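Local coordinates for alanine dehydrogenase (Archaeoglobus fulgidus, PDB 1OMO), which catalyses the NAD-dependent oxidative deamination of L-alanine to pyruvate, and the reverse reductive amination of pyruvate, as a homodimer, at the interface of chains A and B. Numbering follows the deposited sequence. Chains: chain A/B, alanine dehydrogenase.

Contact 1: the interface of chains A and B. Residues chain A 5-7, 84, 98-99, 315; chain B 317, 319.
B:Phe319, close to the C-terminus of chain B, inserts its ring among A:Leu84, A:Val98, A:Ile5 and the backbone of A:Leu6, in an apolar part of the homodimer interface; no polar atoms pair across the subunits in this patch. It hides 63 Å² against chain A.

Contacts to the ring face come from both subunits. A:Leu84, on strand 83-88, crosses the ring at about a right angle and lays its CD2 methyl over one face in a CH-pi contact, displaced toward the rim and 3.6 Å from B:Phe319 CG. With CG anti to the carbonyl carbon (chi1 -75°), the leucine side chain brings this methyl onto the ring. The opposite face is backed from within chain B, where B:Ile317 CG2 sits over the ring centre, so that the phenyl is sandwiched between a methyl of its own chain and one of the partner.

Methyl groups meet the far end of the ring and its neighbour. A:Val98 CG1, anti to its backbone N (chi1 171°), lies 3.7 Å from B:Phe319 CZ, and A:Ile5 CG2 is 3.8 Å from the same atom. The same A:Ile5 methyl meets B:Ile317, the two side chains crossing obliquely, with A:Ile5 CG2 3.7 Å from B:Ile317 CD1; a single methyl thus bridges two side chains of chain B. A:Ser315 OG borders this pair at 4.2 Å from B:Ile317 CD1.

The polar element is a carbonyl at the ring edge. A:Leu6 O approaches in the ring plane, where the C-H groups are slightly positive and would probably suit it, 3.4 Å from B:Phe319 CD2 and 3.5 Å from B:Phe319 CE2.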
# COMPACT_ATOMS: atom_id res chain seq x y z
N ILE A 5 1.36 5.84 -18.76
CA ILE A 5 0.36 4.78 -18.51
C ILE A 5 0.71 3.60 -19.41
O ILE A 5 0.83 3.75 -20.62
CB ILE A 5 -1.08 5.29 -18.83
CG1 ILE A 5 -1.40 6.50 -17.95
CG2 ILE A 5 -2.12 4.20 -18.53
CD1 ILE A 5 -1.22 6.23 -16.44
N LEU A 6 0.93 2.43 -18.80
CA LEU A 6 1.28 1.23 -19.57
C LEU A 6 0.30 0.08 -19.37
O LEU A 6 -0.02 -0.34 -18.24
CB LEU A 6 2.69 0.75 -19.22
CG LEU A 6 3.88 1.57 -19.71
CD1 LEU A 6 5.13 0.90 -19.20
CD2 LEU A 6 3.93 1.67 -21.23
N THR A 7 -0.19 -0.39 -20.51
CA THR A 7 -1.16 -1.47 -20.58
C THR A 7 -0.48 -2.85 -20.52
O THR A 7 0.72 -2.97 -20.77
CB THR A 7 -1.89 -1.42 -21.91
OG1 THR A 7 -1.00 -1.83 -22.94
CG2 THR A 7 -2.22 -0.04 -22.26
N LEU A 84 -1.70 -3.64 -10.49
CA LEU A 84 -1.28 -2.33 -10.95
C LEU A 84 -0.11 -1.90 -10.10
O LEU A 84 -0.13 -2.05 -8.87
CB LEU A 84 -2.38 -1.30 -10.77
CG LEU A 84 -3.55 -1.32 -11.74
CD1 LEU A 84 -4.49 -0.13 -11.41
CD2 LEU A 84 -3.02 -1.28 -13.17
N VAL A 98 2.17 4.32 -14.14
CA VAL A 98 1.12 3.48 -13.59
C VAL A 98 1.06 2.43 -14.68
O VAL A 98 0.71 2.74 -15.82
CB VAL A 98 -0.25 4.19 -13.51
CG1 VAL A 98 -1.33 3.18 -13.15
CG2 VAL A 98 -0.22 5.30 -12.44
N MET A 99 1.44 1.19 -14.33
CA MET A 99 1.49 0.07 -15.29
C MET A 99 0.75 -1.18 -14.85
O MET A 99 0.50 -1.42 -13.66
CB MET A 99 2.89 -0.48 -15.50
CG MET A 99 3.79 -0.78 -14.36
SD MET A 99 5.41 -1.10 -15.18
CE MET A 99 5.93 0.59 -15.23
N SER A 315 1.28 5.99 -23.07
CA SER A 315 0.44 7.17 -23.30
C SER A 315 0.70 7.99 -22.05
O SER A 315 1.21 7.46 -21.06
CB SER A 315 -1.04 6.79 -23.45
OG SER A 315 -1.62 6.29 -22.25
N ILE B 317 -8.65 3.62 -19.64
CA ILE B 317 -7.54 2.76 -20.03
C ILE B 317 -7.93 1.28 -19.83
O ILE B 317 -8.55 0.91 -18.84
CB ILE B 317 -6.24 2.99 -19.14
CG1 ILE B 317 -5.75 4.44 -19.18
CG2 ILE B 317 -5.12 2.05 -19.64
CD1 ILE B 317 -5.15 4.83 -20.51
N PHE B 319 -6.26 -1.65 -18.87
CA PHE B 319 -5.01 -2.19 -18.36
C PHE B 319 -4.74 -3.65 -18.63
O PHE B 319 -3.58 -4.06 -18.69
CB PHE B 319 -4.89 -1.98 -16.84
CG PHE B 319 -4.41 -0.60 -16.46
CD1 PHE B 319 -5.27 0.31 -15.90
CD2 PHE B 319 -3.09 -0.23 -16.70
CE1 PHE B 319 -4.83 1.59 -15.60
CE2 PHE B 319 -2.64 1.06 -16.40
CZ PHE B 319 -3.51 1.96 -15.85

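Contact 2: the interface of chains A and B. Residues chain A 37, 39, 55-57, 63; chain B 42-45, 66.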
# COMPACT_ATOMS: atom_id res chain seq x y z
N GLN A 37 14.74 -1.62 0.44
CA GLN A 37 13.83 -1.44 1.55
C GLN A 37 12.52 -2.16 1.15
O GLN A 37 12.07 -2.09 0.00
CB GLN A 37 13.71 0.08 1.73
CG GLN A 37 12.84 0.63 2.84
CD GLN A 37 12.87 2.18 2.83
OE1 GLN A 37 12.99 2.83 1.77
NE2 GLN A 37 12.74 2.78 4.02
N PRO A 39 8.68 -3.22 3.12
CA PRO A 39 7.79 -3.50 4.23
C PRO A 39 6.99 -4.76 3.94
O PRO A 39 6.92 -5.22 2.81
CB PRO A 39 6.88 -2.28 4.26
CG PRO A 39 7.77 -1.17 3.77
CD PRO A 39 8.44 -1.86 2.59
N PRO A 55 4.79 -2.52 -1.34
CA PRO A 55 5.72 -1.42 -1.67
C PRO A 55 7.18 -1.81 -1.52
O PRO A 55 7.50 -2.67 -0.72
CB PRO A 55 5.33 -0.33 -0.66
CG PRO A 55 5.01 -1.15 0.55
CD PRO A 55 4.23 -2.35 0.01
N ALA A 56 8.06 -1.17 -2.28
CA ALA A 56 9.49 -1.46 -2.20
C ALA A 56 10.36 -0.36 -2.80
O ALA A 56 9.93 0.36 -3.69
CB ALA A 56 9.80 -2.79 -2.88
N HIS A 57 11.59 -0.28 -2.34
CA HIS A 57 12.53 0.69 -2.83
C HIS A 57 13.90 0.03 -3.06
O HIS A 57 14.44 -0.63 -2.13
CB HIS A 57 12.68 1.80 -1.78
CG HIS A 57 13.76 2.79 -2.08
ND1 HIS A 57 14.42 3.48 -1.09
CD2 HIS A 57 14.28 3.23 -3.25
CE1 HIS A 57 15.31 4.29 -1.64
NE2 HIS A 57 15.24 4.16 -2.95
N GLY A 63 8.12 2.09 -5.56
CA GLY A 63 6.83 1.79 -6.19
C GLY A 63 5.93 0.98 -5.29
O GLY A 63 6.36 0.45 -4.26
N VAL B 42 1.75 2.38 5.81
CA VAL B 42 3.00 1.72 5.50
C VAL B 42 3.89 2.78 4.87
O VAL B 42 3.50 3.46 3.91
CB VAL B 42 2.79 0.51 4.56
CG1 VAL B 42 4.09 -0.26 4.36
CG2 VAL B 42 1.78 -0.42 5.16
N TYR B 43 5.08 2.93 5.42
CA TYR B 43 6.03 3.92 4.97
C TYR B 43 7.24 3.41 4.22
O TYR B 43 7.70 2.29 4.40
CB TYR B 43 6.56 4.69 6.17
CG TYR B 43 5.51 5.44 6.93
CD1 TYR B 43 5.37 6.83 6.79
CD2 TYR B 43 4.67 4.78 7.81
CE1 TYR B 43 4.40 7.53 7.50
CE2 TYR B 43 3.72 5.46 8.53
CZ TYR B 43 3.58 6.82 8.37
OH TYR B 43 2.60 7.46 9.09
N LEU B 44 7.77 4.28 3.38
CA LEU B 44 8.96 4.00 2.62
C LEU B 44 9.71 5.31 2.86
O LEU B 44 9.29 6.36 2.39
CB LEU B 44 8.60 3.84 1.15
CG LEU B 44 9.12 2.66 0.33
CD1 LEU B 44 8.83 1.35 1.04
CD2 LEU B 44 8.45 2.71 -1.02
N GLU B 45 10.80 5.26 3.62
CA GLU B 45 11.57 6.47 3.91
C GLU B 45 12.73 6.73 2.93
O GLU B 45 13.52 5.84 2.63
CB GLU B 45 12.14 6.40 5.34
CG GLU B 45 11.11 6.26 6.43
CD GLU B 45 10.10 7.38 6.41
OE1 GLU B 45 10.49 8.53 6.14
OE2 GLU B 45 8.91 7.12 6.66
N TRP B 66 -1.64 6.19 -2.46
CA TRP B 66 -0.18 6.11 -2.42
C TRP B 66 0.25 7.58 -2.49
O TRP B 66 0.07 8.23 -3.54
CB TRP B 66 0.28 5.33 -3.65
CG TRP B 66 1.75 5.12 -3.80
CD1 TRP B 66 2.49 5.30 -4.95
CD2 TRP B 66 2.64 4.52 -2.84
NE1 TRP B 66 3.78 4.83 -4.76
CE2 TRP B 66 3.89 4.34 -3.48
CE3 TRP B 66 2.50 4.10 -1.51
CZ2 TRP B 66 5.01 3.76 -2.83
CZ3 TRP B 66 3.60 3.53 -0.86
CH2 TRP B 66 4.85 3.36 -1.53
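This is a homodimer interface in which the loop at A:Gln37 and A:Pro39, together with strand 50-58 of chain A, packs against strand 42-46 of chain B, joining the subunits near the active-site lysine.

Apolar packing centres on two prolines. A:Pro39 presents its CB to the CG1 methyl of B:Val42 at 3.4 Å, a tight fit; CG1 of B:Val42 stands anti to that residue's backbone N (chi1 -174°), which turns it to the proline. Further round the ring, A:Pro39 CG comes to B:Tyr43 O and CD lies 3.6 Å from B:Leu44 CD1, the leucine crossing the proline at about a right angle. The other leucine methyl, CD2, turns toward the backbone of A:Ala56. A:Pro55 CB touches the tip of the B:Trp66 indole, at CH2, 3.8 Å away.

The polar contact is made by A:Gln37, whose extended side chain (chi1 -179°) sets its amide against the backbone of B:Glu45. As modelled, A:Gln37 NE2 gives a weak hydrogen bond to B:Glu45 O at 3.4 Å. However, A:Gln37 OE1 and B:Glu45 O, both acceptors, clash at 3.2 Å, and A:Gln37 NE2 and B:Glu45 N, both donors, face each other at 3.2 Å. Exchanging the amide's nitrogen and oxygen would pair unlike groups, so the orientation is doubtful. An alanine here would probably leave the backbone of B:Glu45 without the amide that faces it.

The second-shell A:His57 meets the same amide from within chain A. In the exchanged orientation this bond would have to change, with the amide nitrogen facing ND1; as modelled, A:His57 ND1 donates to A:Gln37 OE1 at 3.3 Å, which would help to fix the amide, the oxygen lying 7° out of the imidazole plane.

The centres of the C-alpha atoms of contact 1 and contact 2 are about 21 Å apart on one two-fold symmetric interface, so each recurs with the chains exchanged. They share no residue or secondary-structure element: contact 1 uses strands 3-6, 83-88, 95-100 and 315-317 and the segment after the last, contact 2 strands 42-46, 50-58 and 61-69 with a preceding loop. The first is apolar, whereas the second adds a side-chain amide. Their centres are about 12 Å and 9 Å from A:Lys65, the likely proton donor/acceptor; it belongs to strand 61-69, which supplies A:Gly63 and B:Trp66 to contact 2, so dimerisation could help to shape the active site.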